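Local coordinates for protein polymeric Immunoglobulin Receptor (Oncorhynchus mykiss, PDB 5F1S) that probably binds polymeric immunoglobulins and carries them across mucosal epithelia, its ectodomain giving rise to secretory component, at residues C133-G138 with H142-C147. Numbering follows the deposited sequence.
Sequences CLYSQG and HEKRWC
The end of Lys144 lies over one face of the Tyr135 ring, the two side chains crossing at about a right angle. Its CE does most of the touching: it sits 3.6 Å from the centroid of the Tyr135 ring as a CH-pi contact, a little off centre, and comes within 3.5 Å of CE2 on the hydroxyl-bearing half. The ammonium group follows over the same face, with Lys144 NZ 4.2 Å from the Tyr135 ring centroid and 28° off the normal, a cation-pi contact. Bends at chi2 and chi4 (-58°) fold the lysine chain so that CE reaches the ring while NZ is directed to the carbonyl of His142, two residues back.

Lys144 NZ donates to His142 O at 2.9 Å, meeting it at a C=O...N angle of 145°. The same nitrogen also bonds to Tyr139 O and forms a salt bridge with Asp173, whose carboxylate takes a hydrogen bond from Tyr135 OH as well. One acid thus holds both partners of the cation-pi pair, and its negative charge probably favours a protonated, buried lysine.

The setting is the second V-type immunoglobulin domain, where strands 129-135 and 144-148 belong to opposite sheets of the beta sandwich. Cys133 heads the first segment and pins it to the facing sheet through its disulfide with Cys196, the bond characteristic of the fold; the Tyr135–Lys144 pair lies between the sheets near the loop that joins the two strands.

Among the exposed residues, a water links the segments, donating to Gly138 O at 3.0 Å from the water oxygen and lying in the plane of the His142 imidazole, 2.9 Å from ND1. The imidazole also meets Gly138 O directly and obliquely, His142 CE1 at 3.5 Å and ND1 scarcely farther.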
ATOM      1  N   CYS A 133      -4.186   0.231  11.083  1.00 33.97           N
ATOM      2  CA  CYS A 133      -3.939  -1.088  10.545  1.00 33.53           C
ATOM      3  C   CYS A 133      -4.621  -1.209   9.191  1.00 36.42           C
ATOM      4  O   CYS A 133      -5.840  -1.035   9.089  1.00 38.17           O
ATOM      5  CB  CYS A 133      -4.474  -2.175  11.460  1.00 34.53           C
ATOM      6  SG  CYS A 133      -4.242  -1.976  13.297  1.00 55.42           S
ATOM      7  N   LEU A 134      -3.859  -1.545   8.176  1.00 33.26           N
ATOM      8  CA  LEU A 134      -4.370  -1.699   6.826  1.00 35.48           C
ATOM      9  C   LEU A 134      -4.577  -3.167   6.504  1.00 33.87           C
ATOM     10  O   LEU A 134      -3.865  -4.032   7.009  1.00 32.44           O
ATOM     11  CB  LEU A 134      -3.391  -1.119   5.819  1.00 36.12           C
ATOM     12  CG  LEU A 134      -2.884   0.282   6.169  1.00 40.91           C
ATOM     13  CD1 LEU A 134      -1.839   0.666   5.112  1.00 43.11           C
ATOM     14  CD2 LEU A 134      -4.015   1.272   6.137  1.00 39.18           C
ATOM     15  N   TYR A 135      -5.566  -3.462   5.656  1.00 32.57           N
ATOM     16  CA  TYR A 135      -5.763  -4.854   5.296  1.00 32.15           C
ATOM     17  C   TYR A 135      -6.242  -5.008   3.864  1.00 31.94           C
ATOM     18  O   TYR A 135      -6.809  -4.089   3.283  1.00 31.73           O
ATOM     19  CB  TYR A 135      -6.745  -5.536   6.253  1.00 33.51           C
ATOM     20  CG  TYR A 135      -8.091  -4.925   6.301  1.00 31.37           C
ATOM     21  CD1 TYR A 135      -9.050  -5.228   5.335  1.00 34.89           C
ATOM     22  CD2 TYR A 135      -8.424  -4.054   7.290  1.00 33.06           C
ATOM     23  CE1 TYR A 135     -10.307  -4.677   5.394  1.00 34.52           C
ATOM     24  CE2 TYR A 135      -9.691  -3.478   7.353  1.00 34.96           C
ATOM     25  CZ  TYR A 135     -10.625  -3.820   6.403  1.00 36.29           C
ATOM     26  OH  TYR A 135     -11.876  -3.260   6.470  1.00 41.41           O
ATOM     27  N   SER A 136      -5.935  -6.166   3.285  1.00 31.58           N
ATOM     28  CA  SER A 136      -6.259  -6.468   1.901  1.00 31.76           C
ATOM     29  C   SER A 136      -7.711  -6.932   1.778  1.00 32.47           C
ATOM     30  O   SER A 136      -8.394  -7.239   2.776  1.00 34.11           O
ATOM     31  CB  SER A 136      -5.332  -7.525   1.337  1.00 33.22           C
ATOM     32  OG  SER A 136      -5.481  -8.768   2.004  1.00 32.31           O
ATOM     33  N   GLN A 137      -8.157  -7.024   0.523  1.00 32.62           N
ATOM     34  CA  GLN A 137      -9.600  -7.074   0.246  1.00 35.75           C
ATOM     35  C   GLN A 137     -10.263  -8.284   0.865  1.00 35.71           C
ATOM     36  O   GLN A 137     -11.452  -8.231   1.206  1.00 37.10           O
ATOM     37  CB  GLN A 137      -9.897  -7.090  -1.265  1.00 35.60           C
ATOM     38  CG  GLN A 137      -9.373  -8.312  -1.927  1.00 34.67           C
ATOM     39  CD  GLN A 137      -9.421  -8.265  -3.450  1.00 37.92           C
ATOM     40  OE1 GLN A 137      -9.425  -7.187  -4.047  1.00 37.82           O
ATOM     41  NE2 GLN A 137      -9.411  -9.443  -4.080  1.00 39.47           N
ATOM     42  N   GLY A 138      -9.529  -9.370   1.021  1.00 34.21           N
ATOM     43  CA  GLY A 138     -10.131 -10.575   1.533  1.00 40.36           C
ATOM     44  C   GLY A 138     -10.476 -10.531   2.997  1.00 40.99           C
ATOM     45  O   GLY A 138     -11.083 -11.495   3.485  1.00 40.53           O
ATOM     46  N   HIS A 142     -13.955  -9.929   7.945  1.00 43.16           N
ATOM     47  CA  HIS A 142     -13.440 -10.546   9.151  1.00 42.29           C
ATOM     48  C   HIS A 142     -13.575  -9.599  10.344  1.00 40.16           C
ATOM     49  O   HIS A 142     -13.451  -8.377  10.226  1.00 40.57           O
ATOM     50  CB  HIS A 142     -11.959 -10.902   8.999  1.00 43.61           C
ATOM     51  CG  HIS A 142     -11.678 -12.102   8.156  1.00 43.57           C
ATOM     52  ND1 HIS A 142     -12.072 -12.212   6.840  1.00 45.03           N
ATOM     53  CD2 HIS A 142     -10.981 -13.230   8.434  1.00 47.79           C
ATOM     54  CE1 HIS A 142     -11.634 -13.357   6.344  1.00 47.05           C
ATOM     55  NE2 HIS A 142     -10.979 -13.998   7.296  1.00 49.23           N
ATOM     56  N   GLU A 143     -13.813 -10.169  11.519  1.00 40.09           N
ATOM     57  CA  GLU A 143     -13.670  -9.362  12.708  1.00 40.80           C
ATOM     58  C   GLU A 143     -12.200  -8.951  12.798  1.00 41.11           C
ATOM     59  O   GLU A 143     -11.307  -9.721  12.431  1.00 38.99           O
ATOM     60  CB  GLU A 143     -14.106 -10.130  13.960  1.00 45.36           C
ATOM     61  CG  GLU A 143     -13.278 -11.290  14.284  1.00 49.40           C
ATOM     62  CD  GLU A 143     -13.770 -11.998  15.530  1.00 62.78           C
ATOM     63  OE1 GLU A 143     -14.964 -11.816  15.906  1.00 58.21           O
ATOM     64  OE2 GLU A 143     -12.947 -12.714  16.130  1.00 64.25           O
ATOM     65  N   LYS A 144     -11.964  -7.728  13.239  1.00 39.77           N
ATOM     66  CA  LYS A 144     -10.607  -7.218  13.417  1.00 37.31           C
ATOM     67  C   LYS A 144     -10.245  -7.255  14.896  1.00 39.34           C
ATOM     68  O   LYS A 144     -11.110  -7.066  15.755  1.00 40.31           O
ATOM     69  CB  LYS A 144     -10.521  -5.796  12.900  1.00 36.46           C
ATOM     70  CG  LYS A 144     -11.057  -5.623  11.469  1.00 35.78           C
ATOM     71  CD  LYS A 144     -10.425  -6.609  10.534  1.00 36.33           C
ATOM     72  CE  LYS A 144     -10.756  -6.310   9.096  1.00 37.51           C
ATOM     73  NZ  LYS A 144     -12.227  -6.272   8.743  1.00 41.03           N
ATOM     74  N   ARG A 145      -8.954  -7.449  15.204  1.00 34.77           N
ATOM     75  CA  ARG A 145      -8.566  -7.515  16.606  1.00 36.16           C
ATOM     76  C   ARG A 145      -7.263  -6.775  16.886  1.00 38.97           C
ATOM     77  O   ARG A 145      -6.428  -6.564  16.003  1.00 34.20           O
ATOM     78  CB  ARG A 145      -8.446  -8.946  17.117  1.00 42.14           C
ATOM     79  CG  ARG A 145      -7.965  -9.954  16.235  1.00 47.92           C
ATOM     80  CD  ARG A 145      -8.265 -11.372  16.814  1.00 46.76           C
ATOM     81  NE  ARG A 145      -7.096 -12.192  16.582  1.00 47.06           N
ATOM     82  CZ  ARG A 145      -6.828 -12.789  15.426  1.00 45.89           C
ATOM     83  NH1 ARG A 145      -7.674 -12.682  14.422  1.00 41.82           N
ATOM     84  NH2 ARG A 145      -5.720 -13.507  15.278  1.00 51.02           N
ATOM     85  N   TRP A 146      -7.169  -6.314  18.125  1.00 36.60           N
ATOM     86  CA  TRP A 146      -5.989  -5.671  18.689  1.00 33.56           C
ATOM     87  C   TRP A 146      -5.599  -6.468  19.925  1.00 39.58           C
ATOM     88  O   TRP A 146      -6.420  -6.626  20.839  1.00 39.74           O
ATOM     89  CB  TRP A 146      -6.299  -4.228  19.024  1.00 36.81           C
ATOM     90  CG  TRP A 146      -5.252  -3.480  19.784  1.00 33.42           C
ATOM     91  CD1 TRP A 146      -5.284  -3.122  21.092  1.00 35.39           C
ATOM     92  CD2 TRP A 146      -4.018  -2.958  19.250  1.00 35.30           C
ATOM     93  NE1 TRP A 146      -4.139  -2.377  21.414  1.00 34.51           N
ATOM     94  CE2 TRP A 146      -3.348  -2.297  20.299  1.00 34.27           C
ATOM     95  CE3 TRP A 146      -3.428  -2.990  17.985  1.00 36.56           C
ATOM     96  CZ2 TRP A 146      -2.104  -1.644  20.124  1.00 34.03           C
ATOM     97  CZ3 TRP A 146      -2.171  -2.354  17.815  1.00 35.86           C
ATOM     98  CH2 TRP A 146      -1.546  -1.697  18.875  1.00 32.91           C
ATOM     99  N   CYS A 147      -4.391  -7.039  19.921  1.00 33.28           N
ATOM    100  CA  CYS A 147      -3.954  -7.970  20.938  1.00 36.07           C
ATOM    101  C   CYS A 147      -2.587  -7.555  21.466  1.00 35.91           C
ATOM    102  O   CYS A 147      -1.725  -7.077  20.711  1.00 34.48           O
ATOM    103  CB  CYS A 147      -3.855  -9.414  20.394  1.00 39.93           C
ATOM    104  SG  CYS A 147      -5.319  -9.882  19.341  1.00 59.97           S
TER
HETATM  105  O   HOH W   1     -13.769 -10.965   4.802  1.00 50.70           O